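Local structure of 6-phosphogluconate dehydrogenase (Decarboxylating) (Geobacter metallireducens, 4E21) at residues E73-L87 with R100-G114. The protein probably catalyses the NADP-dependent oxidative decarboxylation of 6-phosphogluconate in the pentose phosphate pathway. Numbering follows the deposited sequence.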
ATOM      1  N   GLU B  73     -19.769  35.434  30.802  1.00 41.03           N
ATOM      2  CA  GLU B  73     -19.742  36.021  32.146  1.00 40.50           C
ATOM      3  C   GLU B  73     -20.718  35.360  33.114  1.00 39.54           C
ATOM      4  O   GLU B  73     -20.322  34.903  34.190  1.00 36.98           O
ATOM      5  CB  GLU B  73     -19.977  37.533  32.094  1.00 40.60           C
ATOM      6  CG  GLU B  73     -18.778  38.335  31.586  1.00 41.08           C
ATOM      7  CD  GLU B  73     -18.644  38.302  30.065  1.00 47.83           C
ATOM      8  OE1 GLU B  73     -19.508  37.682  29.400  1.00 45.86           O
ATOM      9  OE2 GLU B  73     -17.674  38.901  29.536  1.00 50.60           O
ATOM     10  N   GLU B  74     -21.994  35.308  32.735  1.00 41.78           N
ATOM     11  CA  GLU B  74     -22.989  34.623  33.557  1.00 42.07           C
ATOM     12  C   GLU B  74     -22.632  33.144  33.745  1.00 40.35           C
ATOM     13  O   GLU B  74     -22.851  32.561  34.816  1.00 39.81           O
ATOM     14  CB  GLU B  74     -24.385  34.730  32.943  1.00 43.46           C
ATOM     15  CG  GLU B  74     -25.450  34.204  33.892  1.00 48.59           C
ATOM     16  CD  GLU B  74     -26.771  33.912  33.217  1.00 55.13           C
ATOM     17  OE1 GLU B  74     -26.954  34.352  32.061  1.00 55.42           O
ATOM     18  OE2 GLU B  74     -27.618  33.233  33.848  1.00 57.54           O
ATOM     19  N   PHE B  75     -22.098  32.537  32.692  1.00 38.06           N
ATOM     20  CA  PHE B  75     -21.663  31.156  32.762  1.00 38.11           C
ATOM     21  C   PHE B  75     -20.653  30.977  33.899  1.00 35.16           C
ATOM     22  O   PHE B  75     -20.870  30.188  34.812  1.00 34.99           O
ATOM     23  CB  PHE B  75     -21.059  30.730  31.421  1.00 38.16           C
ATOM     24  CG  PHE B  75     -20.549  29.327  31.401  1.00 36.19           C
ATOM     25  CD1 PHE B  75     -21.430  28.252  31.273  1.00 37.88           C
ATOM     26  CD2 PHE B  75     -19.188  29.070  31.485  1.00 36.19           C
ATOM     27  CE1 PHE B  75     -20.968  26.932  31.235  1.00 36.00           C
ATOM     28  CE2 PHE B  75     -18.707  27.755  31.443  1.00 35.07           C
ATOM     29  CZ  PHE B  75     -19.605  26.678  31.322  1.00 34.03           C
ATOM     30  N   CYS B  76     -19.549  31.707  33.859  1.00 35.46           N
ATOM     31  CA  CYS B  76     -18.540  31.562  34.912  1.00 37.26           C
ATOM     32  C   CYS B  76     -19.083  31.956  36.283  1.00 37.35           C
ATOM     33  O   CYS B  76     -18.762  31.325  37.311  1.00 34.60           O
ATOM     34  CB  CYS B  76     -17.301  32.371  34.579  1.00 35.32           C
ATOM     35  SG  CYS B  76     -16.475  31.706  33.148  1.00 38.91           S
ATOM     36  N   ALA B  77     -19.920  32.990  36.277  1.00 34.92           N
ATOM     37  CA  ALA B  77     -20.571  33.462  37.487  1.00 38.10           C
ATOM     38  C   ALA B  77     -21.366  32.344  38.167  1.00 39.60           C
ATOM     39  O   ALA B  77     -21.355  32.230  39.402  1.00 36.81           O
ATOM     40  CB  ALA B  77     -21.480  34.626  37.156  1.00 37.86           C
ATOM     41  N   LYS B  78     -22.041  31.527  37.350  1.00 36.02           N
ATOM     42  CA  LYS B  78     -22.952  30.505  37.843  1.00 36.15           C
ATOM     43  C   LYS B  78     -22.228  29.255  38.325  1.00 37.26           C
ATOM     44  O   LYS B  78     -22.822  28.409  39.005  1.00 36.98           O
ATOM     45  CB  LYS B  78     -23.936  30.114  36.748  1.00 38.70           C
ATOM     46  CG  LYS B  78     -25.055  31.096  36.514  1.00 41.34           C
ATOM     47  CD  LYS B  78     -26.112  30.473  35.628  1.00 45.78           C
ATOM     48  CE  LYS B  78     -27.483  31.105  35.843  1.00 49.47           C
ATOM     49  NZ  LYS B  78     -28.539  30.278  35.180  1.00 53.36           N
ATOM     50  N   LEU B  79     -20.956  29.119  37.957  1.00 36.05           N
ATOM     51  CA  LEU B  79     -20.184  27.945  38.358  1.00 35.86           C
ATOM     52  C   LEU B  79     -19.374  28.223  39.625  1.00 35.07           C
ATOM     53  O   LEU B  79     -18.490  29.085  39.642  1.00 34.83           O
ATOM     54  CB  LEU B  79     -19.274  27.458  37.224  1.00 31.51           C
ATOM     55  CG  LEU B  79     -19.963  26.891  35.974  1.00 35.47           C
ATOM     56  CD1 LEU B  79     -18.928  26.507  34.958  1.00 32.47           C
ATOM     57  CD2 LEU B  79     -20.867  25.698  36.275  1.00 34.28           C
ATOM     58  N   VAL B  80     -19.693  27.481  40.680  1.00 35.65           N
ATOM     59  CA  VAL B  80     -19.032  27.591  41.980  1.00 33.56           C
ATOM     60  C   VAL B  80     -17.585  27.080  41.925  1.00 32.99           C
ATOM     61  O   VAL B  80     -17.312  26.050  41.334  1.00 34.60           O
ATOM     62  CB  VAL B  80     -19.861  26.823  43.052  1.00 35.70           C
ATOM     63  CG1 VAL B  80     -19.107  26.707  44.384  1.00 36.62           C
ATOM     64  CG2 VAL B  80     -21.216  27.497  43.254  1.00 32.11           C
ATOM     65  N   LYS B  81     -16.652  27.807  42.530  1.00 33.97           N
ATOM     66  CA  LYS B  81     -15.237  27.432  42.496  1.00 32.13           C
ATOM     67  C   LYS B  81     -14.918  26.341  43.510  1.00 32.44           C
ATOM     68  O   LYS B  81     -15.546  26.302  44.559  1.00 32.67           O
ATOM     69  CB  LYS B  81     -14.375  28.657  42.762  1.00 29.17           C
ATOM     70  CG  LYS B  81     -14.566  29.766  41.733  1.00 30.46           C
ATOM     71  CD  LYS B  81     -13.721  30.995  42.066  1.00 30.02           C
ATOM     72  CE  LYS B  81     -14.357  31.812  43.206  1.00 30.26           C
ATOM     73  NZ  LYS B  81     -13.626  33.058  43.493  1.00 29.97           N
ATOM     74  N   PRO B  82     -13.972  25.425  43.189  1.00 33.15           N
ATOM     75  CA  PRO B  82     -13.244  25.280  41.918  1.00 31.72           C
ATOM     76  C   PRO B  82     -14.188  24.799  40.829  1.00 31.12           C
ATOM     77  O   PRO B  82     -15.017  23.928  41.067  1.00 32.01           O
ATOM     78  CB  PRO B  82     -12.215  24.173  42.199  1.00 32.23           C
ATOM     79  CG  PRO B  82     -12.371  23.778  43.623  1.00 35.22           C
ATOM     80  CD  PRO B  82     -13.700  24.301  44.098  1.00 34.94           C
ATOM     81  N   ARG B  83     -14.069  25.365  39.641  1.00 30.11           N
ATOM     82  CA  ARG B  83     -14.988  25.034  38.569  1.00 31.73           C
ATOM     83  C   ARG B  83     -14.531  23.816  37.798  1.00 31.00           C
ATOM     84  O   ARG B  83     -13.342  23.508  37.778  1.00 29.72           O
ATOM     85  CB  ARG B  83     -15.099  26.198  37.607  1.00 30.18           C
ATOM     86  CG  ARG B  83     -15.619  27.431  38.239  1.00 31.28           C
ATOM     87  CD  ARG B  83     -15.679  28.515  37.210  1.00 31.91           C
ATOM     88  NE  ARG B  83     -16.263  29.735  37.734  1.00 32.64           N
ATOM     89  CZ  ARG B  83     -15.558  30.759  38.208  1.00 32.29           C
ATOM     90  NH1 ARG B  83     -14.237  30.708  38.244  1.00 27.86           N
ATOM     91  NH2 ARG B  83     -16.188  31.840  38.640  1.00 31.72           N
ATOM     92  N   VAL B  84     -15.494  23.125  37.187  1.00 32.13           N
ATOM     93  CA  VAL B  84     -15.219  22.111  36.170  1.00 30.75           C
ATOM     94  C   VAL B  84     -15.873  22.510  34.844  1.00 31.58           C
ATOM     95  O   VAL B  84     -17.104  22.491  34.721  1.00 32.69           O
ATOM     96  CB  VAL B  84     -15.721  20.738  36.588  1.00 30.97           C
ATOM     97  CG1 VAL B  84     -15.697  19.763  35.370  1.00 32.55           C
ATOM     98  CG2 VAL B  84     -14.862  20.216  37.704  1.00 30.47           C
ATOM     99  N   VAL B  85     -15.054  22.881  33.859  1.00 30.86           N
ATOM    100  CA  VAL B  85     -15.575  23.351  32.573  1.00 30.90           C
ATOM    101  C   VAL B  85     -15.230  22.414  31.407  1.00 30.80           C
ATOM    102  O   VAL B  85     -14.061  22.210  31.104  1.00 30.89           O
ATOM    103  CB  VAL B  85     -15.066  24.770  32.232  1.00 31.21           C
ATOM    104  CG1 VAL B  85     -15.700  25.275  30.911  1.00 30.16           C
ATOM    105  CG2 VAL B  85     -15.325  25.732  33.393  1.00 32.52           C
ATOM    106  N   TRP B  86     -16.250  21.872  30.749  1.00 29.43           N
ATOM    107  CA  TRP B  86     -16.063  20.965  29.614  1.00 28.19           C
ATOM    108  C   TRP B  86     -16.306  21.685  28.284  1.00 30.64           C
ATOM    109  O   TRP B  86     -17.335  22.351  28.117  1.00 31.91           O
ATOM    110  CB  TRP B  86     -17.011  19.781  29.753  1.00 27.67           C
ATOM    111  CG  TRP B  86     -16.662  18.587  28.916  1.00 30.80           C
ATOM    112  CD1 TRP B  86     -16.713  18.497  27.549  1.00 31.09           C
ATOM    113  CD2 TRP B  86     -16.248  17.295  29.386  1.00 28.90           C
ATOM    114  NE1 TRP B  86     -16.353  17.234  27.146  1.00 30.63           N
ATOM    115  CE2 TRP B  86     -16.057  16.480  28.250  1.00 30.36           C
ATOM    116  CE3 TRP B  86     -16.004  16.756  30.656  1.00 28.02           C
ATOM    117  CZ2 TRP B  86     -15.633  15.157  28.348  1.00 28.05           C
ATOM    118  CZ3 TRP B  86     -15.597  15.444  30.753  1.00 26.78           C
ATOM    119  CH2 TRP B  86     -15.413  14.657  29.604  1.00 29.19           C
ATOM    120  N   LEU B  87     -15.351  21.585  27.355  1.00 29.98           N
ATOM    121  CA  LEU B  87     -15.511  22.161  26.015  1.00 30.23           C
ATOM    122  C   LEU B  87     -15.841  21.069  24.993  1.00 32.35           C
ATOM    123  O   LEU B  87     -15.157  20.051  24.931  1.00 32.76           O
ATOM    124  CB  LEU B  87     -14.256  22.924  25.565  1.00 27.11           C
ATOM    125  CG  LEU B  87     -13.642  24.003  26.474  1.00 30.00           C
ATOM    126  CD1 LEU B  87     -12.367  24.564  25.870  1.00 28.62           C
ATOM    127  CD2 LEU B  87     -14.615  25.149  26.735  1.00 30.92           C
ATOM    128  N   ARG B 100     -11.033  34.189  25.749  1.00 36.93           N
ATOM    129  CA  ARG B 100     -12.240  34.848  26.223  1.00 37.97           C
ATOM    130  C   ARG B 100     -12.646  34.504  27.666  1.00 39.00           C
ATOM    131  O   ARG B 100     -13.011  35.398  28.431  1.00 40.33           O
ATOM    132  CB  ARG B 100     -13.416  34.556  25.271  1.00 38.15           C
ATOM    133  CG  ARG B 100     -14.660  35.387  25.556  1.00 44.48           C
ATOM    134  CD  ARG B 100     -14.370  36.909  25.385  1.00 48.54           C
ATOM    135  NE  ARG B 100     -15.250  37.761  26.189  1.00 50.27           N
ATOM    136  CZ  ARG B 100     -16.533  38.003  25.912  1.00 57.24           C
ATOM    137  NH1 ARG B 100     -17.114  37.449  24.848  1.00 55.38           N
ATOM    138  NH2 ARG B 100     -17.241  38.798  26.711  1.00 59.17           N
HETATM  139  N   MSE B 101     -12.606  33.233  28.054  1.00 35.79           N
HETATM  140  CA  MSE B 101     -13.106  32.897  29.382  1.00 37.06           C
HETATM  141  C   MSE B 101     -12.071  32.811  30.523  1.00 36.33           C
HETATM  142  O   MSE B 101     -12.436  32.947  31.697  1.00 33.93           O
HETATM  143  CB  MSE B 101     -13.946  31.632  29.346  1.00 36.20           C
HETATM  144  CG  MSE B 101     -13.151  30.408  29.526  1.00 36.80           C
HETATM  145 SE   MSE B 101     -14.249  28.844  29.861  0.51 36.93          SE
HETATM  146  CE  MSE B 101     -12.912  27.651  29.119  1.00 32.03           C
ATOM    147  N   THR B 102     -10.804  32.585  30.189  1.00 33.47           N
ATOM    148  CA  THR B 102      -9.759  32.442  31.201  1.00 33.47           C
ATOM    149  C   THR B 102      -9.639  33.619  32.209  1.00 35.24           C
ATOM    150  O   THR B 102      -9.393  33.383  33.399  1.00 34.05           O
ATOM    151  CB  THR B 102      -8.397  32.097  30.551  1.00 34.65           C
ATOM    152  OG1 THR B 102      -8.474  30.780  29.996  1.00 35.49           O
ATOM    153  CG2 THR B 102      -7.258  32.144  31.564  1.00 32.51           C
ATOM    154  N   PRO B 103      -9.817  34.874  31.744  1.00 34.97           N
ATOM    155  CA  PRO B 103      -9.823  36.027  32.667  1.00 34.33           C
ATOM    156  C   PRO B 103     -10.921  35.979  33.726  1.00 34.58           C
ATOM    157  O   PRO B 103     -10.791  36.659  34.740  1.00 35.13           O
ATOM    158  CB  PRO B 103     -10.046  37.225  31.740  1.00 35.19           C
ATOM    159  CG  PRO B 103      -9.489  36.768  30.397  1.00 35.75           C
ATOM    160  CD  PRO B 103      -9.826  35.296  30.329  1.00 35.41           C
ATOM    161  N   LEU B 104     -11.977  35.199  33.501  1.00 34.26           N
ATOM    162  CA  LEU B 104     -13.023  35.012  34.505  1.00 33.33           C
ATOM    163  C   LEU B 104     -12.797  33.778  35.367  1.00 33.58           C
ATOM    164  O   LEU B 104     -13.514  33.567  36.336  1.00 34.70           O
ATOM    165  CB  LEU B 104     -14.419  34.912  33.876  1.00 36.11           C
ATOM    166  CG  LEU B 104     -15.133  36.117  33.239  1.00 39.66           C
ATOM    167  CD1 LEU B 104     -14.408  37.413  33.536  1.00 35.30           C
ATOM    168  CD2 LEU B 104     -15.294  35.909  31.711  1.00 40.70           C
ATOM    169  N   LEU B 105     -11.821  32.949  35.011  1.00 32.76           N
ATOM    170  CA  LEU B 105     -11.601  31.701  35.748  1.00 32.99           C
ATOM    171  C   LEU B 105     -10.620  31.942  36.896  1.00 31.86           C
ATOM    172  O   LEU B 105     -10.065  33.037  37.035  1.00 29.01           O
ATOM    173  CB  LEU B 105     -11.099  30.571  34.832  1.00 30.30           C
ATOM    174  CG  LEU B 105     -12.031  30.073  33.716  1.00 32.78           C
ATOM    175  CD1 LEU B 105     -11.379  28.962  32.887  1.00 31.15           C
ATOM    176  CD2 LEU B 105     -13.353  29.594  34.278  1.00 28.98           C
ATOM    177  N   ALA B 106     -10.398  30.917  37.707  1.00 29.10           N
ATOM    178  CA  ALA B 106      -9.589  31.088  38.900  1.00 29.28           C
ATOM    179  C   ALA B 106      -8.698  29.885  39.116  1.00 28.83           C
ATOM    180  O   ALA B 106      -9.017  28.773  38.675  1.00 29.15           O
ATOM    181  CB  ALA B 106     -10.495  31.305  40.110  1.00 28.14           C
ATOM    182  N   ALA B 107      -7.585  30.105  39.801  1.00 26.34           N
ATOM    183  CA  ALA B 107      -6.700  29.020  40.190  1.00 30.25           C
ATOM    184  C   ALA B 107      -7.464  27.835  40.827  1.00 30.94           C
ATOM    185  O   ALA B 107      -8.419  28.015  41.581  1.00 31.24           O
ATOM    186  CB  ALA B 107      -5.583  29.532  41.105  1.00 25.52           C
ATOM    187  N   ASN B 108      -7.046  26.625  40.478  1.00 31.97           N
ATOM    188  CA  ASN B 108      -7.704  25.393  40.925  1.00 34.13           C
ATOM    189  C   ASN B 108      -8.955  25.023  40.126  1.00 31.49           C
ATOM    190  O   ASN B 108      -9.518  23.952  40.316  1.00 33.47           O
ATOM    191  CB  ASN B 108      -7.963  25.409  42.447  1.00 37.23           C
ATOM    192  CG  ASN B 108      -6.653  25.351  43.266  1.00 41.41           C
ATOM    193  OD1 ASN B 108      -5.580  24.989  42.748  1.00 42.51           O
ATOM    194  ND2 ASN B 108      -6.738  25.712  44.536  1.00 41.96           N
ATOM    195  N   ASP B 109      -9.387  25.896  39.224  1.00 28.70           N
ATOM    196  CA  ASP B 109     -10.355  25.474  38.215  1.00 31.22           C
ATOM    197  C   ASP B 109      -9.741  24.424  37.275  1.00 30.88           C
ATOM    198  O   ASP B 109      -8.518  24.364  37.090  1.00 28.11           O
ATOM    199  CB  ASP B 109     -10.851  26.656  37.379  1.00 30.17           C
ATOM    200  CG  ASP B 109     -11.833  27.546  38.129  1.00 31.98           C
ATOM    201  OD1 ASP B 109     -12.231  27.195  39.268  1.00 29.31           O
ATOM    202  OD2 ASP B 109     -12.213  28.595  37.554  1.00 32.64           O
ATOM    203  N   ILE B 110     -10.612  23.611  36.688  1.00 29.85           N
ATOM    204  CA  ILE B 110     -10.250  22.607  35.698  1.00 28.11           C
ATOM    205  C   ILE B 110     -11.035  22.856  34.408  1.00 30.15           C
ATOM    206  O   ILE B 110     -12.268  23.030  34.439  1.00 28.69           O
ATOM    207  CB  ILE B 110     -10.642  21.190  36.187  1.00 29.36           C
ATOM    208  CG1 ILE B 110      -9.887  20.818  37.452  1.00 29.20           C
ATOM    209  CG2 ILE B 110     -10.432  20.124  35.079  1.00 26.79           C
ATOM    210  CD1 ILE B 110     -10.368  19.516  38.066  1.00 29.28           C
ATOM    211  N   VAL B 111     -10.323  22.860  33.282  1.00 28.66           N
ATOM    212  CA  VAL B 111     -10.931  22.991  31.958  1.00 26.49           C
ATOM    213  C   VAL B 111     -10.653  21.719  31.153  1.00 26.38           C
ATOM    214  O   VAL B 111      -9.521  21.235  31.075  1.00 25.30           O
ATOM    215  CB  VAL B 111     -10.395  24.243  31.204  1.00 27.91           C
ATOM    216  CG1 VAL B 111     -11.009  24.367  29.793  1.00 27.52           C
ATOM    217  CG2 VAL B 111     -10.682  25.490  31.994  1.00 27.55           C
ATOM    218  N   ILE B 112     -11.699  21.152  30.586  1.00 26.03           N
ATOM    219  CA  ILE B 112     -11.560  19.936  29.816  1.00 27.03           C
ATOM    220  C   ILE B 112     -11.849  20.216  28.348  1.00 27.22           C
ATOM    221  O   ILE B 112     -12.878  20.811  28.032  1.00 29.64           O
ATOM    222  CB  ILE B 112     -12.526  18.878  30.337  1.00 29.36           C
ATOM    223  CG1 ILE B 112     -12.252  18.646  31.829  1.00 28.38           C
ATOM    224  CG2 ILE B 112     -12.430  17.575  29.493  1.00 27.61           C
ATOM    225  CD1 ILE B 112     -13.436  18.127  32.574  1.00 30.79           C
ATOM    226  N   ASP B 113     -10.935  19.830  27.462  1.00 23.78           N
ATOM    227  CA  ASP B 113     -11.213  19.870  26.016  1.00 25.31           C
ATOM    228  C   ASP B 113     -11.509  18.448  25.542  1.00 26.10           C
ATOM    229  O   ASP B 113     -10.632  17.574  25.527  1.00 24.24           O
ATOM    230  CB  ASP B 113     -10.036  20.449  25.243  1.00 26.10           C
ATOM    231  CG  ASP B 113     -10.275  20.471  23.738  1.00 28.83           C
ATOM    232  OD1 ASP B 113     -11.413  20.223  23.300  1.00 29.66           O
ATOM    233  OD2 ASP B 113      -9.316  20.751  22.991  1.00 30.95           O
ATOM    234  N   GLY B 114     -12.766  18.211  25.207  1.00 28.95           N
ATOM    235  CA  GLY B 114     -13.231  16.892  24.860  1.00 29.29           C
ATOM    236  C   GLY B 114     -13.442  16.746  23.370  1.00 29.03           C
ATOM    237  O   GLY B 114     -13.884  15.704  22.908  1.00 31.31           O
TER
HETATM  238  O   HOH W   1     -13.562  33.525  39.133  1.00 29.28           O
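One face of the Trp86 indole carries Ile112, whose CG2 sits 3.8 Å from the centroid of the six-membered ring, a CH-pi contact almost on the ring normal; the CD1 of Ile112 presses on CE3 of Trp86 at 3.5 Å. Trp86 NE1 is buried near Gly114 CA with no polar partner. The second flat group, the guanidinium of Arg83, has CG of Lys81 above one face, offset toward its rim, and, at its edge, Leu79 CB, a water and the carboxylate of Asp109. Arg83 NH1 donates to the syn lone pair of Asp109 OD2 (3.0 Å) within the guanidinium plane, the two planes standing 81° apart. From above the same carboxylate, Arg83 N gives Asp109 OD1 a nearly straight bond of 2.6 Å, while Ala106 N is a second donor to OD2. With its chain extended from CG to NE (chi2 180°), Arg83 also grips Cys76 O side-on through NE and NH2, and the water joins NH1 to Leu104 O. A leucine in place of Arg83 would probably leave Asp109 OD2 without its charged mate and the carbonyl of Cys76 without its two side-chain donors. On the sheet face opposite Trp86, Val85 CG1 meets the selenium of Met101, a selenomethionine, tip to tip at 4.0 Å, and Leu87 CD2 rests on Met101 CE. Farther out, Glu73 OE2 and Arg100 NH2 form a salt bridge, 2.9 Å, whose hydrogen bond is weak. Strands 84-87 and 110-113 run parallel, laced by backbone bonds from Ile110 N to Arg83 O through to Gly114 N to Leu87 O. Helix 94-101 links them in a beta-alpha-beta unit, as expected of the Rossmann-type NAD-binding domain of this family.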